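Local atomic coordinates of QdtA (PDB entry 4O9E), a protein that belongs to the WxcM-like branch of the cupin clan, has a beta-barrel fold and binds thymidine-5'-diphosphate. Residues S52-H57 with D120-Y125; Q58-L63 with L108-S113; K68-I73 with W96-D101. All coordinates share one frame; numbering follows the deposited sequence.

Interaction 1 (S52-H57 with D120-Y125); sequences SHKKLH and DYIRNY. Unlike the reference sequence in segment 52-57: Ser52 (reference Ala). With TYD (thymidine-5'-diphosphate), chain C.
The carboxylate of Asp120 is gripped by successive backbone N-H groups where the strand through Ser52 and His53 turns away from its antiparallel neighbour, an edge pairing in one of the two sheets of this cupin fold. Asp120 OD1 takes the N-H of Lys55 at 2.8 Å through its syn lone pair, and Asp120 OD2 takes that of Leu56 at 3.1 Å, from slightly out of the carboxylate plane. With CG anti to the Asp120 backbone N (chi1 -172°), the acid reaches over the turn, and two backbone N-H donors would be expected to favour its charged form. The Asp120 backbone contributes as well, its O accepting from Lys54 N at 2.9 Å. Beyond it, Ser52 and Ile122 form a hydrogen-bonded pair, while Lys54 lays its CD against Ile122 CG1 and sends NZ to Thr119 O.

His53 and Tyr121, a non-hydrogen-bonded pair, make an edge-to-face contact with planes 54° apart. His53 NE2 sits over the centre of the phenol face, and Leu56 CD2 covers one face of the imidazole. This stack borders the thymidine-5'-diphosphate site, which His51, Arg35, Arg48 and Gly49 help to complete. Arg123 lays its guanidinium over Tyr121 CD2 and donates from NH2 to TYD O1A at 2.7 Å; Tyr121 OH donates to TYD O2A at 2.8 Å.

Interaction 2 (Q58-L63 with L108-S113); sequences QVLICL and LLVLAS
Ile61 CD1 and Leu109 CD2 meet at 4.1 Å on one face of two antiparallel strands in the middle of a five-stranded sheet of the cupin barrel. The two side chains run alongside each other, pointing the same way. Ile61 CD1 also touches Leu111 CD1, and Leu63 swings its CD1 obliquely against Leu109 CD2, which is thus contacted by two methyl groups. This face packs on the second subunit: Tyr38 of that chain covers Ile61 and Leu109, and its Val36 and Val107 meet Leu111 and Leu63.

The other face looks into the barrel. There Val110 spreads its two methyls between neighbours, CG2 lying 3.9 Å from Leu60 CG and CG1 4.0 Å from Gln58 CB. Leu60 and Leu108 continue this layer toward Ile69 and Met99 of the facing sheet.

Four backbone hydrogen bonds join the strands in two reciprocal pairs, Val59 with Leu111 and Ile61 with Leu109; the shortest, Leu109 N to Ile61 O, is 2.8 Å. Strands 87-91 and 35-40 flank the pair, so both strands are interior to the sheet. At the polar end, Gln58 has CG between its backbone N and carbonyl carbon (chi1 57°), and the chain then extends into the barrel toward Arg97. Its CA lies only 3.1 Å from Leu111 O, a CA-H...O contact.

Interaction 3 (K68-I73 with W96-D101); sequences KIRLKI and WREMFD. With TDR (thymine), chain D.
Strands 68-73 and 96-100 run antiparallel, their axes 4.6 Å apart at closest approach and their directions 161° apart. Lys68 with Phe100, Arg70 with Glu98 and Lys72 with Trp96 form hydrogen-bonded pairs, each with two reciprocal backbone bonds. Between them, Ile69 with Met99 and Leu71 with Arg97 are non-hydrogen-bonded pairs. Ile69 and Met99 lie alongside each other, Ile69 CD1 pressed tightly against Met99 CG at 3.5 Å.

The pair belongs to one of the two sheets of the cupin fold. Ile69, Arg97 and Met99 face the barrel interior, where Met99 touches thymidine-5'-diphosphate, whereas Lys68, Arg70, Lys72, Trp96, Glu98 and Phe100 line the opposite side.

On that outer side the Phe100 ring has a neighbour on each face: Lys68 CB over one, as a CH-pi contact 3.9 Å from the centroid, and Arg70 NH2 over the other, the guanidinium and ring planes 16° apart. Because its chain bends at chi3 (-50°), Arg70 can also turn NH1 to Glu98 OE1, making a 2.7 Å salt bridge in the guanidinium plane. Glu98 OE2 accepts Trp96 NE1 at 2.8 Å on its anti side, so both carboxylate oxygens are engaged and the group's rotation is fixed. The N3-H of bound thymine is donated to Glu98 OE2, N3 to OE2 3.3 Å, and thymine O4 receives Lys72 NZ, 2.6 Å away.

Overall arrangement
From the N terminus, strand 47-53 enters interaction 1 and its turn leads directly into strand 58-64, the first partner of interaction 2; strand 67-73 then opens interaction 3. The loops close in reverse order. Strand 96-100 closes interaction 3, strand 107-112 closes interaction 2 and strand 121-122 closes interaction 1, so the three are fully nested. Interactions 1 and 3 belong to one sheet, where strands 47-53 and 96-100 are neighbours, and interaction 2 to the other. Between the sheets, Leu60 CD2 packs on Arg97 NE. His57 O and Ser113 N probably hydrogen-bond between interactions 1 and 2, while Trp96 packs against Ile122 and Tyr125.

Interaction 1 (S52-H57 with D120-Y125)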
loop_
_atom_site.group_PDB
_atom_site.type_symbol
_atom_site.label_atom_id
_atom_site.label_comp_id
_atom_site.label_asym_id
_atom_site.label_seq_id
_atom_site.Cartn_x
_atom_site.Cartn_y
_atom_site.Cartn_z
ATOM N N SER A 52 -19.650 8.224 -1.666
ATOM C CA SER A 52 -19.897 6.913 -1.102
ATOM C C SER A 52 -19.672 5.899 -2.220
ATOM O O SER A 52 -19.391 6.269 -3.364
ATOM C CB SER A 52 -21.376 6.767 -0.756
ATOM O OG SER A 52 -21.402 5.827 0.300
ATOM N N HIS A 53 -19.907 4.644 -1.860
ATOM C CA HIS A 53 -19.902 3.568 -2.829
ATOM C C HIS A 53 -21.077 2.655 -2.591
ATOM O O HIS A 53 -21.477 2.397 -1.468
ATOM C CB HIS A 53 -18.593 2.780 -2.752
ATOM C CG HIS A 53 -17.475 3.444 -3.478
ATOM N ND1 HIS A 53 -16.606 4.316 -2.859
ATOM C CD2 HIS A 53 -17.058 3.336 -4.762
ATOM C CE1 HIS A 53 -15.723 4.744 -3.744
ATOM N NE2 HIS A 53 -15.984 4.178 -4.910
ATOM N N LYS A 54 -21.609 2.158 -3.697
ATOM C CA LYS A 54 -22.638 1.145 -3.615
ATOM C C LYS A 54 -22.199 -0.265 -3.245
ATOM O O LYS A 54 -22.875 -0.912 -2.465
ATOM C CB LYS A 54 -23.401 1.082 -4.938
ATOM C CG LYS A 54 -24.296 2.298 -5.049
ATOM C CD LYS A 54 -24.002 3.105 -6.299
ATOM C CE LYS A 54 -24.729 2.550 -7.501
ATOM N NZ LYS A 54 -24.197 3.408 -8.592
ATOM N N LYS A 55 -21.118 -0.769 -3.824
ATOM C CA LYS A 55 -20.772 -2.164 -3.589
ATOM C C LYS A 55 -19.344 -2.382 -3.103
ATOM O O LYS A 55 -19.034 -3.411 -2.515
ATOM C CB LYS A 55 -21.002 -2.939 -4.881
ATOM C CG LYS A 55 -22.462 -3.322 -5.096
ATOM C CD LYS A 55 -22.805 -3.655 -6.541
ATOM C CE LYS A 55 -21.626 -4.148 -7.367
ATOM N NZ LYS A 55 -21.506 -3.353 -8.625
ATOM N N LEU A 56 -18.496 -1.384 -3.266
ATOM C CA LEU A 56 -17.104 -1.550 -2.919
ATOM C C LEU A 56 -16.950 -1.710 -1.421
ATOM O O LEU A 56 -17.609 -1.006 -0.657
ATOM C CB LEU A 56 -16.316 -0.335 -3.360
ATOM C CG LEU A 56 -14.796 -0.354 -3.139
ATOM C CD1 LEU A 56 -14.232 -1.384 -4.100
ATOM C CD2 LEU A 56 -14.306 1.059 -3.437
ATOM N N HIS A 57 -15.977 -2.534 -1.048
ATOM C CA HIS A 57 -15.470 -2.586 0.323
ATOM C C HIS A 57 -14.025 -2.102 0.321
ATOM O O HIS A 57 -13.253 -2.426 -0.587
ATOM C CB HIS A 57 -15.492 -4.009 0.865
ATOM C CG HIS A 57 -16.871 -4.556 1.005
ATOM N ND1 HIS A 57 -17.603 -4.437 2.166
ATOM C CD2 HIS A 57 -17.674 -5.177 0.112
ATOM C CE1 HIS A 57 -18.812 -4.931 1.975
ATOM N NE2 HIS A 57 -18.878 -5.378 0.737
ATOM N N ASP A 120 -19.845 2.922 -9.580
ATOM C CA ASP A 120 -20.189 2.427 -8.258
ATOM C C ASP A 120 -20.221 3.594 -7.275
ATOM O O ASP A 120 -20.664 3.390 -6.150
ATOM C CB ASP A 120 -19.153 1.361 -7.848
ATOM C CG ASP A 120 -19.519 0.642 -6.572
ATOM O OD1 ASP A 120 -20.681 0.216 -6.420
ATOM O OD2 ASP A 120 -18.670 0.565 -5.651
ATOM N N TYR A 121 -19.631 4.733 -7.638
ATOM C CA TYR A 121 -19.506 5.889 -6.751
ATOM C C TYR A 121 -20.864 6.552 -6.634
ATOM O O TYR A 121 -21.607 6.562 -7.609
ATOM C CB TYR A 121 -18.611 6.993 -7.308
ATOM C CG TYR A 121 -17.130 6.828 -7.104
ATOM C CD1 TYR A 121 -16.446 5.857 -7.812
ATOM C CD2 TYR A 121 -16.398 7.712 -6.318
ATOM C CE1 TYR A 121 -15.079 5.727 -7.714
ATOM C CE2 TYR A 121 -15.024 7.598 -6.216
ATOM C CZ TYR A 121 -14.372 6.604 -6.912
ATOM O OH TYR A 121 -13.021 6.424 -6.842
ATOM N N ILE A 122 -21.185 7.081 -5.459
ATOM C CA ILE A 122 -22.238 8.083 -5.344
ATOM C C ILE A 122 -21.634 9.442 -4.985
ATOM O O ILE A 122 -21.089 9.635 -3.907
ATOM C CB ILE A 122 -23.270 7.667 -4.293
ATOM C CG1 ILE A 122 -24.022 6.414 -4.725
ATOM C CG2 ILE A 122 -24.350 8.728 -4.208
ATOM C CD1 ILE A 122 -24.895 5.852 -3.624
ATOM N N ARG A 123 -21.604 10.372 -5.927
ATOM C CA ARG A 123 -20.950 11.663 -5.720
ATOM C C ARG A 123 -21.958 12.801 -5.467
ATOM O O ARG A 123 -21.597 13.897 -5.044
ATOM C CB ARG A 123 -20.122 11.993 -6.961
ATOM C CG ARG A 123 -19.021 10.990 -7.278
ATOM C CD ARG A 123 -18.186 11.525 -8.424
ATOM N NE ARG A 123 -16.974 10.759 -8.687
ATOM C CZ ARG A 123 -15.824 10.800 -8.019
ATOM N NH1 ARG A 123 -15.669 11.503 -6.902
ATOM N NH2 ARG A 123 -14.806 10.068 -8.458
ATOM N N ASN A 124 -23.228 12.543 -5.752
ATOM C CA ASN A 124 -24.330 13.471 -5.545
ATOM C C ASN A 124 -24.859 13.264 -4.133
ATOM O O ASN A 124 -25.423 12.223 -3.791
ATOM C CB ASN A 124 -25.433 13.234 -6.571
ATOM C CG ASN A 124 -26.667 14.096 -6.324
ATOM O OD1 ASN A 124 -27.531 13.849 -5.476
ATOM N ND2 ASN A 124 -26.757 15.139 -7.113
ATOM N N TYR A 125 -24.621 14.254 -3.280
ATOM C CA TYR A 125 -25.026 14.099 -1.900
ATOM C C TYR A 125 -26.512 13.818 -1.720
ATOM O O TYR A 125 -26.866 13.044 -0.842
ATOM C CB TYR A 125 -24.564 15.300 -1.084
ATOM C CG TYR A 125 -24.892 15.152 0.386
ATOM C CD1 TYR A 125 -24.106 14.377 1.222
ATOM C CD2 TYR A 125 -25.979 15.814 0.946
ATOM C CE1 TYR A 125 -24.402 14.236 2.562
ATOM C CE2 TYR A 125 -26.267 15.711 2.291
ATOM C CZ TYR A 125 -25.441 14.981 3.117
ATOM O OH TYR A 125 -25.722 14.893 4.460
HETATM P PA TYD C . -11.613 10.070 -6.205
HETATM O O1A TYD C . -12.655 10.831 -6.974
HETATM O O2A TYD C . -11.829 8.653 -5.703
HETATM O O3A TYD C . -10.714 10.862 -5.124
HETATM P PB TYD C . -10.961 11.105 -3.543
HETATM O O1B TYD C . -11.450 12.545 -3.541
HETATM O O2B TYD C . -9.576 10.959 -2.988
HETATM O O3B TYD C . -11.954 10.090 -3.016
HETATM O "O5'" TYD C . -10.558 10.078 -7.412
HETATM C "C5'" TYD C . -9.866 11.149 -8.035
HETATM C "C4'" TYD C . -9.608 10.696 -9.471
HETATM O "O4'" TYD C . -8.791 9.529 -9.598
HETATM C "C3'" TYD C . -10.890 10.319 -10.193
HETATM O "O3'" TYD C . -10.827 11.004 -11.439
HETATM C "C2'" TYD C . -10.856 8.841 -10.560
HETATM C "C1'" TYD C . -9.373 8.519 -10.431
HETATM N N1 TYD C . -9.162 7.182 -9.869
HETATM C C2 TYD C . -8.700 6.169 -10.606
HETATM O O2 TYD C . -8.411 6.346 -11.802
HETATM N N3 TYD C . -8.442 4.963 -10.069
HETATM C C4 TYD C . -8.773 4.729 -8.786
HETATM O O4 TYD C . -8.613 3.588 -8.326
HETATM C C5 TYD C . -9.286 5.750 -8.002
HETATM C C5M TYD C . -9.601 5.583 -6.544
HETATM C C6 TYD C . -9.458 6.998 -8.579
HETATM O O HOH W 1 -22.165 -0.418 -8.382
#

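Interaction 2 (Q58-L63 with L108-S113)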
loop_
_atom_site.group_PDB
_atom_site.type_symbol
_atom_site.label_atom_id
_atom_site.label_comp_id
_atom_site.label_asym_id
_atom_site.label_seq_id
_atom_site.Cartn_x
_atom_site.Cartn_y
_atom_site.Cartn_z
ATOM N N GLN A 58 -13.643 -1.312 1.319
ATOM C CA GLN A 58 -12.295 -0.737 1.269
ATOM C C GLN A 58 -11.785 -0.556 2.695
ATOM O O GLN A 58 -12.571 -0.555 3.654
ATOM C CB GLN A 58 -12.247 0.566 0.448
ATOM C CG GLN A 58 -13.204 1.624 0.967
ATOM C CD GLN A 58 -13.740 2.609 -0.059
ATOM O OE1 GLN A 58 -14.955 2.806 -0.164
ATOM N NE2 GLN A 58 -12.859 3.291 -0.762
ATOM N N VAL A 59 -10.463 -0.517 2.794
ATOM C CA VAL A 59 -9.747 -0.222 4.024
ATOM C C VAL A 59 -8.772 0.934 3.797
ATOM O O VAL A 59 -8.015 0.943 2.819
ATOM C CB VAL A 59 -9.089 -1.497 4.554
ATOM C CG1 VAL A 59 -8.151 -1.245 5.731
ATOM C CG2 VAL A 59 -10.139 -2.550 4.918
ATOM N N LEU A 60 -8.811 1.897 4.721
ATOM C CA LEU A 60 -7.987 3.110 4.712
ATOM C C LEU A 60 -6.908 3.010 5.771
ATOM O O LEU A 60 -7.207 2.604 6.896
ATOM C CB LEU A 60 -8.883 4.327 4.998
ATOM C CG LEU A 60 -9.402 5.031 3.750
ATOM C CD1 LEU A 60 -10.480 4.208 3.062
ATOM C CD2 LEU A 60 -10.063 6.372 4.029
ATOM N N ILE A 61 -5.666 3.333 5.404
ATOM C CA ILE A 61 -4.517 3.228 6.287
ATOM C C ILE A 61 -3.604 4.443 6.087
ATOM O O ILE A 61 -3.213 4.767 4.961
ATOM C CB ILE A 61 -3.670 1.972 6.012
ATOM C CG1 ILE A 61 -4.597 0.775 5.832
ATOM C CG2 ILE A 61 -2.722 1.673 7.155
ATOM C CD1 ILE A 61 -3.841 -0.428 5.339
ATOM N N CYS A 62 -3.291 5.146 7.176
ATOM C CA CYS A 62 -2.332 6.244 7.047
ATOM C C CYS A 62 -0.929 5.733 7.409
ATOM O O CYS A 62 -0.611 5.356 8.543
ATOM C CB CYS A 62 -2.811 7.465 7.858
ATOM S SG CYS A 62 -1.564 8.769 7.837
ATOM N N LEU A 63 -0.076 5.631 6.397
ATOM C CA LEU A 63 1.238 5.060 6.603
ATOM C C LEU A 63 2.308 6.036 7.126
ATOM O O LEU A 63 3.397 5.598 7.486
ATOM C CB LEU A 63 1.732 4.464 5.290
ATOM C CG LEU A 63 0.830 3.539 4.461
ATOM C CD1 LEU A 63 1.641 2.816 3.389
ATOM C CD2 LEU A 63 0.200 2.600 5.467
ATOM N N LEU A 108 -1.714 8.127 2.466
ATOM C CA LEU A 108 -2.959 7.435 2.739
ATOM C C LEU A 108 -3.110 6.368 1.653
ATOM O O LEU A 108 -3.200 6.693 0.473
ATOM C CB LEU A 108 -4.152 8.372 2.618
ATOM C CG LEU A 108 -5.539 7.807 2.913
ATOM C CD1 LEU A 108 -5.738 7.275 4.312
ATOM C CD2 LEU A 108 -6.716 8.705 2.573
ATOM N N LEU A 109 -3.123 5.137 2.139
ATOM C CA LEU A 109 -3.244 3.924 1.333
ATOM C C LEU A 109 -4.668 3.414 1.474
ATOM O O LEU A 109 -5.259 3.467 2.553
ATOM C CB LEU A 109 -2.254 2.880 1.822
ATOM C CG LEU A 109 -2.379 1.482 1.205
ATOM C CD1 LEU A 109 -1.863 1.482 -0.218
ATOM C CD2 LEU A 109 -1.512 0.591 2.063
ATOM N N VAL A 110 -5.209 2.952 0.351
ATOM C CA VAL A 110 -6.492 2.281 0.315
ATOM C C VAL A 110 -6.397 0.915 -0.380
ATOM O O VAL A 110 -5.825 0.818 -1.460
ATOM C CB VAL A 110 -7.503 3.148 -0.421
ATOM C CG1 VAL A 110 -8.841 2.443 -0.445
ATOM C CG2 VAL A 110 -7.677 4.501 0.263
ATOM N N LEU A 111 -6.961 -0.092 0.274
ATOM C CA LEU A 111 -7.072 -1.459 -0.240
ATOM C C LEU A 111 -8.530 -1.554 -0.648
ATOM O O LEU A 111 -9.403 -1.269 0.173
ATOM C CB LEU A 111 -6.710 -2.514 0.785
ATOM C CG LEU A 111 -5.444 -2.237 1.616
ATOM C CD1 LEU A 111 -5.200 -3.360 2.610
ATOM C CD2 LEU A 111 -4.251 -2.087 0.692
ATOM N N ALA A 112 -8.763 -1.967 -1.891
ATOM C CA ALA A 112 -10.112 -2.051 -2.422
ATOM C C ALA A 112 -10.499 -3.441 -2.925
ATOM O O ALA A 112 -9.694 -4.118 -3.578
ATOM C CB ALA A 112 -10.262 -1.038 -3.544
ATOM N N SER A 113 -11.757 -3.809 -2.686
ATOM C CA SER A 113 -12.294 -5.106 -3.097
ATOM C C SER A 113 -12.627 -5.284 -4.583
ATOM O O SER A 113 -12.871 -6.428 -4.996
ATOM C CB SER A 113 -13.498 -5.553 -2.251
ATOM O OG SER A 113 -14.601 -4.713 -2.513
#

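Interaction 3 (K68-I73 with W96-D101)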
loop_
_atom_site.group_PDB
_atom_site.type_symbol
_atom_site.label_atom_id
_atom_site.label_comp_id
_atom_site.label_asym_id
_atom_site.label_seq_id
_atom_site.Cartn_x
_atom_site.Cartn_y
_atom_site.Cartn_z
ATOM N N LYS A 68 -7.497 13.125 8.754
ATOM C CA LYS A 68 -8.793 12.912 9.378
ATOM C C LYS A 68 -9.805 12.487 8.329
ATOM O O LYS A 68 -9.891 13.139 7.297
ATOM C CB LYS A 68 -9.298 14.226 9.962
ATOM C CG LYS A 68 -8.459 14.703 11.137
ATOM C CD LYS A 68 -9.128 15.892 11.826
ATOM C CE LYS A 68 -8.529 16.086 13.203
ATOM N NZ LYS A 68 -7.104 16.433 12.985
ATOM N N ILE A 69 -10.683 11.571 8.717
ATOM C CA ILE A 69 -11.734 11.012 7.861
ATOM C C ILE A 69 -13.072 11.316 8.525
ATOM O O ILE A 69 -13.366 10.878 9.652
ATOM C CB ILE A 69 -11.589 9.481 7.703
ATOM C CG1 ILE A 69 -10.150 9.062 7.382
ATOM C CG2 ILE A 69 -12.593 8.898 6.720
ATOM C CD1 ILE A 69 -9.509 9.607 6.122
ATOM N N ARG A 70 -13.858 12.096 7.797
ATOM C CA ARG A 70 -15.215 12.439 8.217
ATOM C C ARG A 70 -16.132 11.440 7.531
ATOM O O ARG A 70 -16.230 11.436 6.299
ATOM C CB ARG A 70 -15.630 13.846 7.775
ATOM C CG ARG A 70 -17.088 14.195 8.043
ATOM C CD ARG A 70 -17.429 15.645 7.701
ATOM N NE ARG A 70 -16.447 16.535 8.324
ATOM C CZ ARG A 70 -15.510 17.234 7.695
ATOM N NH1 ARG A 70 -15.410 17.248 6.366
ATOM N NH2 ARG A 70 -14.662 17.934 8.438
ATOM N N LEU A 71 -16.792 10.659 8.375
ATOM C CA LEU A 71 -17.738 9.635 7.982
ATOM C C LEU A 71 -19.148 10.011 8.385
ATOM O O LEU A 71 -19.399 10.450 9.508
ATOM C CB LEU A 71 -17.408 8.337 8.710
ATOM C CG LEU A 71 -15.983 7.817 8.595
ATOM C CD1 LEU A 71 -15.821 6.681 9.587
ATOM C CD2 LEU A 71 -15.669 7.422 7.159
ATOM N N LYS A 72 -20.074 9.782 7.466
ATOM C CA LYS A 72 -21.452 10.181 7.702
ATOM C C LYS A 72 -22.359 9.127 7.136
ATOM O O LYS A 72 -22.130 8.656 6.025
ATOM C CB LYS A 72 -21.745 11.446 6.898
ATOM C CG LYS A 72 -20.908 12.641 7.319
ATOM C CD LYS A 72 -21.103 13.870 6.442
ATOM C CE LYS A 72 -22.581 14.137 6.212
ATOM N NZ LYS A 72 -22.726 15.614 6.185
ATOM N N ILE A 73 -23.400 8.823 7.890
ATOM C CA ILE A 73 -24.571 8.154 7.357
ATOM C C ILE A 73 -25.716 9.001 7.919
ATOM O O ILE A 73 -25.453 9.846 8.774
ATOM C CB ILE A 73 -24.637 6.695 7.838
ATOM C CG1 ILE A 73 -24.772 6.575 9.353
ATOM C CG2 ILE A 73 -23.379 5.935 7.433
ATOM C CD1 ILE A 73 -25.157 5.205 9.870
ATOM N N TRP A 96 -20.785 7.807 3.655
ATOM C CA TRP A 96 -20.301 8.969 2.930
ATOM C C TRP A 96 -18.966 9.366 3.537
ATOM O O TRP A 96 -18.755 9.356 4.744
ATOM C CB TRP A 96 -21.362 10.082 2.941
ATOM C CG TRP A 96 -20.934 11.397 2.302
ATOM C CD1 TRP A 96 -20.202 12.400 2.898
ATOM C CD2 TRP A 96 -21.163 11.828 0.959
ATOM N NE1 TRP A 96 -19.946 13.408 2.001
ATOM C CE2 TRP A 96 -20.592 13.122 0.831
ATOM C CE3 TRP A 96 -21.855 11.289 -0.127
ATOM C CZ2 TRP A 96 -20.615 13.837 -0.357
ATOM C CZ3 TRP A 96 -21.925 12.025 -1.286
ATOM C CH2 TRP A 96 -21.320 13.291 -1.396
ATOM N N ARG A 97 -17.957 9.655 2.728
ATOM C CA ARG A 97 -16.779 10.139 3.423
ATOM C C ARG A 97 -16.094 11.366 2.840
ATOM O O ARG A 97 -16.158 11.602 1.639
ATOM C CB ARG A 97 -15.740 9.042 3.563
ATOM C CG ARG A 97 -15.128 8.574 2.258
ATOM C CD ARG A 97 -13.881 7.791 2.616
ATOM N NE ARG A 97 -13.039 7.555 1.449
ATOM C CZ ARG A 97 -13.351 6.684 0.504
ATOM N NH1 ARG A 97 -14.470 5.983 0.658
ATOM N NH2 ARG A 97 -12.517 6.518 -0.519
ATOM N N GLU A 98 -15.326 12.022 3.706
ATOM C CA GLU A 98 -14.540 13.181 3.311
ATOM C C GLU A 98 -13.249 13.065 4.102
ATOM O O GLU A 98 -13.218 12.479 5.179
ATOM C CB GLU A 98 -15.289 14.494 3.561
ATOM C CG GLU A 98 -16.650 14.616 2.889
ATOM C CD GLU A 98 -17.593 15.627 3.532
ATOM O OE1 GLU A 98 -17.098 16.359 4.408
ATOM O OE2 GLU A 98 -18.802 15.688 3.194
ATOM N N MET A 99 -12.153 13.494 3.490
ATOM C CA MET A 99 -10.843 13.365 4.122
ATOM C C MET A 99 -10.177 14.741 4.178
ATOM O O MET A 99 -10.201 15.501 3.207
ATOM C CB MET A 99 -9.989 12.392 3.317
ATOM C CG MET A 99 -10.682 11.039 3.164
ATOM S SD MET A 99 -11.481 10.845 1.563
ATOM C CE MET A 99 -9.991 10.394 0.673
ATOM N N PHE A 100 -9.604 15.079 5.324
ATOM C CA PHE A 100 -9.080 16.434 5.432
ATOM C C PHE A 100 -7.955 16.433 6.443
ATOM O O PHE A 100 -7.726 15.432 7.124
ATOM C CB PHE A 100 -10.202 17.431 5.732
ATOM C CG PHE A 100 -10.802 17.283 7.097
ATOM C CD1 PHE A 100 -10.433 18.129 8.126
ATOM C CD2 PHE A 100 -11.765 16.324 7.342
ATOM C CE1 PHE A 100 -10.975 17.980 9.389
ATOM C CE2 PHE A 100 -12.302 16.170 8.602
ATOM C CZ PHE A 100 -11.928 17.014 9.625
ATOM N N ASP A 101 -7.265 17.567 6.523
ATOM C CA ASP A 101 -6.214 17.712 7.517
ATOM C C ASP A 101 -5.078 16.720 7.277
ATOM O O ASP A 101 -4.451 16.211 8.205
ATOM C CB ASP A 101 -6.760 17.562 8.935
ATOM C CG ASP A 101 -7.193 18.895 9.534
ATOM O OD1 ASP A 101 -7.534 19.823 8.767
ATOM O OD2 ASP A 101 -7.214 18.924 10.779
HETATM N N1 TDR D . -23.184 18.825 1.769
HETATM C C2 TDR D . -22.086 18.124 1.479
HETATM O O2 TDR D . -21.657 18.087 0.305
HETATM N N3 TDR D . -21.455 17.461 2.450
HETATM C C4 TDR D . -21.893 17.491 3.713
HETATM O O4 TDR D . -21.205 16.833 4.523
HETATM C C5 TDR D . -23.122 18.264 4.063
HETATM C CM5 TDR D . -23.812 18.450 5.390
HETATM C C6 TDR D . -23.714 18.916 2.995
#